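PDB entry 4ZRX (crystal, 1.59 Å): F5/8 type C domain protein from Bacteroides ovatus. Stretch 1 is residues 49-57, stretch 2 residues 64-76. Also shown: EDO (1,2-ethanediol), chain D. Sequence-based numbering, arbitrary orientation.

Stretch 1 49-57: HFGINTFTG
Stretch 2 (64-76) KEDPALFNPSELD

The two stretches meet through apolar side chains, with no direct hydrogen bond between them, and bury 538 Å² summed over both sides. Stretch 1 enters as an extended loop, Phe-50 at phi/psi -153/136 and Gly-51 at 170/-157, and then coils into a short helix through Thr-56. Gly-51 begins the turn: its N donates to Thr-54 OG1 (3.1 Å), and its O accepts from Thr-54 N (3.1 Å). Gly-57 leaves helical geometry with phi 81°, a value that favours glycine, while its N still reaches Asn-53 O at 3.0 Å. In stretch 2, Pro-67 to Leu-69 form a 3-10 segment. Asp-66 braces it, its OD1 accepting from Ala-68 N (3.0 Å) and its O from Leu-69 N (2.9 Å). The register places the CA of Ile-52 5.3 Å from that of Phe-70, and the CA of Phe-55 6.2 Å from that of Leu-69.

Ile-52 and Phe-55 cover the most surface, three residues apart and so about one helical turn from each other. The CA-to-CB bond of Ile-52 points sideways, but chi1 t (-159°), with chi2 off-well at 138°, brings its end nearer to stretch 2. There Ile-52 CD1 lies 3.5 Å from Asp-66 O, 3.8 Å from Pro-67 CA and 3.9 Å from Glu-65 CB; a flexible aliphatic chain suits this mixed backbone and side-chain surface.

The CA-to-CB bond of Phe-55 points toward stretch 2, and chi1 is m (-63°) with chi2 -87°. Phe-55 CB approaches Leu-69 O at 3.3 Å, and one ring face covers Phe-70 CA and Asn-71 N. Farther out, Phe-55 CZ lies 3.7 Å from Pro-72 CD, so a flat ring follows the backbone as far as the proline.

Phe-70, chi1 t and chi2 78°, touches two other aromatic residues. Phe-70 CD1 is 3.6 Å from Phe-55 CE2, with ring planes at 73° and centroids 5.3 Å apart; Phe-70 CZ is 3.6 Å from Phe-50 CE2, with planes at 70° and centroids 5.6 Å apart. Both pairings are oblique. Phe-50, also chi1 t, extends the apolar patch, its CE2 3.6 Å from Leu-75 CD1 and Pro-72 CG near its ring edge.

Polar groups meet through water beside the apolar contact. One water donates to Asn-53 OD1 (2.7 Å) and Glu-65 OE2 (2.8 Å) and accepts from Thr-56 OG1 (2.6 Å), bridging the stretches. Thr-56, chi1 p, also offers a methyl: CG2 is 3.9 Å from Leu-69 CD1 and 4.0 Å from Glu-65 CG.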

# COMPACT_ATOMS: atom_id res chain seq x y z
N HIS A 49 -2.89 -11.19 -8.25
CA HIS A 49 -2.62 -12.49 -7.67
C HIS A 49 -3.76 -13.43 -8.02
O HIS A 49 -4.90 -13.24 -7.57
CB HIS A 49 -2.42 -12.42 -6.17
CG HIS A 49 -1.09 -11.91 -5.76
ND1 HIS A 49 -0.70 -10.60 -5.92
CD2 HIS A 49 -0.08 -12.51 -5.10
CE1 HIS A 49 0.51 -10.44 -5.44
NE2 HIS A 49 0.89 -11.59 -4.91
N PHE A 50 -3.42 -14.45 -8.81
CA PHE A 50 -4.35 -15.41 -9.34
C PHE A 50 -3.59 -16.69 -9.60
O PHE A 50 -2.45 -16.70 -10.06
CB PHE A 50 -4.97 -14.88 -10.62
CG PHE A 50 -6.08 -15.75 -11.14
CD1 PHE A 50 -7.25 -15.94 -10.41
CD2 PHE A 50 -5.95 -16.34 -12.38
CE1 PHE A 50 -8.27 -16.72 -10.91
CE2 PHE A 50 -6.96 -17.16 -12.86
CZ PHE A 50 -8.14 -17.33 -12.15
N GLY A 51 -4.17 -17.81 -9.21
CA GLY A 51 -3.54 -19.11 -9.42
C GLY A 51 -4.25 -20.22 -8.71
O GLY A 51 -5.45 -20.13 -8.39
N ILE A 52 -3.51 -21.30 -8.45
CA ILE A 52 -4.13 -22.41 -7.75
C ILE A 52 -4.53 -22.00 -6.31
O ILE A 52 -5.53 -22.50 -5.79
CB ILE A 52 -3.20 -23.62 -7.82
CG1 ILE A 52 -3.99 -24.92 -7.59
CG2 ILE A 52 -2.05 -23.42 -6.91
CD1 ILE A 52 -3.58 -25.99 -8.52
N ASN A 53 -3.82 -21.05 -5.71
CA ASN A 53 -4.15 -20.58 -4.36
C ASN A 53 -5.54 -19.98 -4.31
O ASN A 53 -6.21 -20.01 -3.25
CB ASN A 53 -3.18 -19.54 -3.86
CG ASN A 53 -1.82 -20.05 -3.56
OD1 ASN A 53 -1.51 -21.24 -3.67
ND2 ASN A 53 -0.97 -19.14 -3.19
N THR A 54 -6.01 -19.41 -5.43
CA THR A 54 -7.34 -18.87 -5.48
C THR A 54 -8.38 -19.96 -5.19
O THR A 54 -9.45 -19.67 -4.62
CB THR A 54 -7.62 -18.29 -6.89
OG1 THR A 54 -6.58 -17.38 -7.25
CG2 THR A 54 -8.98 -17.62 -6.98
N PHE A 55 -8.07 -21.19 -5.59
CA PHE A 55 -8.99 -22.33 -5.48
C PHE A 55 -8.81 -23.15 -4.21
O PHE A 55 -9.72 -23.91 -3.84
CB PHE A 55 -8.91 -23.20 -6.74
CG PHE A 55 -9.35 -22.43 -7.94
CD1 PHE A 55 -10.68 -22.37 -8.30
CD2 PHE A 55 -8.43 -21.65 -8.62
CE1 PHE A 55 -11.10 -21.59 -9.39
CE2 PHE A 55 -8.84 -20.84 -9.67
CZ PHE A 55 -10.18 -20.80 -10.04
N THR A 56 -7.66 -23.03 -3.56
CA THR A 56 -7.45 -23.73 -2.30
C THR A 56 -7.73 -22.89 -1.07
O THR A 56 -7.86 -23.43 0.04
CB THR A 56 -5.99 -24.21 -2.18
OG1 THR A 56 -5.10 -23.08 -2.23
CG2 THR A 56 -5.67 -25.15 -3.26
N GLY A 57 -7.76 -21.58 -1.23
CA GLY A 57 -7.92 -20.65 -0.13
C GLY A 57 -6.65 -20.36 0.63
O GLY A 57 -6.71 -19.81 1.68
N LYS A 64 2.27 -29.06 -3.65
CA LYS A 64 1.64 -30.40 -3.72
C LYS A 64 0.22 -30.33 -4.22
O LYS A 64 -0.43 -31.35 -4.36
CB LYS A 64 1.64 -31.07 -2.33
CG LYS A 64 3.02 -31.34 -1.88
CD LYS A 64 3.09 -32.20 -0.67
CE LYS A 64 2.94 -31.38 0.58
NZ LYS A 64 4.29 -30.79 0.96
N GLU A 65 -0.26 -29.13 -4.53
CA GLU A 65 -1.62 -28.98 -4.99
C GLU A 65 -1.85 -29.78 -6.28
O GLU A 65 -0.98 -29.87 -7.15
CB GLU A 65 -1.97 -27.51 -5.30
CG GLU A 65 -2.02 -26.64 -4.05
CD GLU A 65 -0.65 -26.14 -3.53
OE1 GLU A 65 0.41 -26.36 -4.21
OE2 GLU A 65 -0.70 -25.52 -2.44
N ASP A 66 -3.06 -30.31 -6.39
CA ASP A 66 -3.50 -31.02 -7.58
C ASP A 66 -3.88 -29.97 -8.64
O ASP A 66 -4.82 -29.21 -8.42
CB ASP A 66 -4.71 -31.88 -7.21
CG ASP A 66 -5.18 -32.75 -8.34
OD1 ASP A 66 -4.75 -32.55 -9.49
OD2 ASP A 66 -5.99 -33.66 -8.06
N PRO A 67 -3.22 -29.96 -9.84
CA PRO A 67 -3.72 -28.99 -10.88
C PRO A 67 -5.17 -29.04 -11.21
O PRO A 67 -5.70 -28.10 -11.77
CB PRO A 67 -2.93 -29.38 -12.15
CG PRO A 67 -1.75 -30.04 -11.64
CD PRO A 67 -2.17 -30.81 -10.39
N ALA A 68 -5.82 -30.16 -10.92
CA ALA A 68 -7.26 -30.31 -11.08
C ALA A 68 -8.07 -29.24 -10.37
O ALA A 68 -9.17 -28.93 -10.78
CB ALA A 68 -7.73 -31.68 -10.63
N LEU A 69 -7.52 -28.67 -9.30
CA LEU A 69 -8.24 -27.67 -8.54
C LEU A 69 -8.34 -26.34 -9.28
O LEU A 69 -9.23 -25.55 -8.98
CB LEU A 69 -7.53 -27.44 -7.23
CG LEU A 69 -7.63 -28.64 -6.31
CD1 LEU A 69 -6.80 -28.37 -5.07
CD2 LEU A 69 -9.06 -28.89 -5.95
N PHE A 70 -7.41 -26.11 -10.20
CA PHE A 70 -7.46 -24.83 -11.01
C PHE A 70 -8.56 -24.92 -12.01
O PHE A 70 -8.44 -25.56 -13.08
CB PHE A 70 -6.14 -24.51 -11.69
CG PHE A 70 -6.17 -23.18 -12.38
CD1 PHE A 70 -6.05 -22.03 -11.64
CD2 PHE A 70 -6.45 -23.09 -13.72
CE1 PHE A 70 -6.10 -20.77 -12.23
CE2 PHE A 70 -6.52 -21.84 -14.31
CZ PHE A 70 -6.34 -20.68 -13.57
N ASN A 71 -9.69 -24.30 -11.70
CA ASN A 71 -10.81 -24.38 -12.61
C ASN A 71 -11.75 -23.20 -12.55
O ASN A 71 -12.88 -23.30 -12.09
CB ASN A 71 -11.59 -25.70 -12.39
CG ASN A 71 -12.48 -26.05 -13.60
OD1 ASN A 71 -12.32 -25.50 -14.68
ND2 ASN A 71 -13.45 -26.88 -13.37
N PRO A 72 -11.29 -22.05 -13.03
CA PRO A 72 -12.18 -20.88 -13.05
C PRO A 72 -13.43 -21.06 -13.84
O PRO A 72 -13.37 -21.61 -14.96
CB PRO A 72 -11.34 -19.79 -13.69
CG PRO A 72 -10.14 -20.39 -14.09
CD PRO A 72 -9.99 -21.76 -13.63
N SER A 73 -14.58 -20.67 -13.28
CA SER A 73 -15.84 -21.01 -13.93
C SER A 73 -16.20 -20.17 -15.13
O SER A 73 -16.94 -20.64 -15.99
CB SER A 73 -16.98 -21.03 -12.93
OG SER A 73 -17.10 -19.80 -12.24
N GLU A 74 -15.75 -18.90 -15.20
CA GLU A 74 -16.10 -18.04 -16.32
C GLU A 74 -15.06 -16.94 -16.51
O GLU A 74 -15.39 -15.75 -16.57
CB GLU A 74 -17.47 -17.42 -16.14
CG GLU A 74 -17.69 -16.75 -14.81
CD GLU A 74 -19.05 -16.07 -14.68
OE1 GLU A 74 -19.37 -15.18 -15.50
OE2 GLU A 74 -19.79 -16.42 -13.74
N LEU A 75 -13.83 -17.37 -16.67
CA LEU A 75 -12.72 -16.43 -16.62
C LEU A 75 -12.89 -15.40 -17.74
O LEU A 75 -13.19 -15.77 -18.91
CB LEU A 75 -11.40 -17.13 -16.74
CG LEU A 75 -10.16 -16.25 -16.61
CD1 LEU A 75 -9.05 -16.95 -15.80
CD2 LEU A 75 -9.63 -15.79 -17.93
N ASP A 76 -12.65 -14.13 -17.42
CA ASP A 76 -12.74 -13.06 -18.39
C ASP A 76 -11.69 -12.01 -18.08
O ASP A 76 -11.93 -11.09 -17.26
CB ASP A 76 -14.14 -12.53 -18.38
CG ASP A 76 -14.39 -11.46 -19.43
OD1 ASP A 76 -13.47 -11.07 -20.17
OD2 ASP A 76 -15.54 -10.98 -19.44
C1 EDO D . 3.86 -11.08 -3.56
O1 EDO D . 3.07 -12.24 -3.38
C2 EDO D . 3.63 -10.16 -2.38
O2 EDO D . 3.88 -10.88 -1.17
O HOH W 1 -2.64 -23.51 -2.88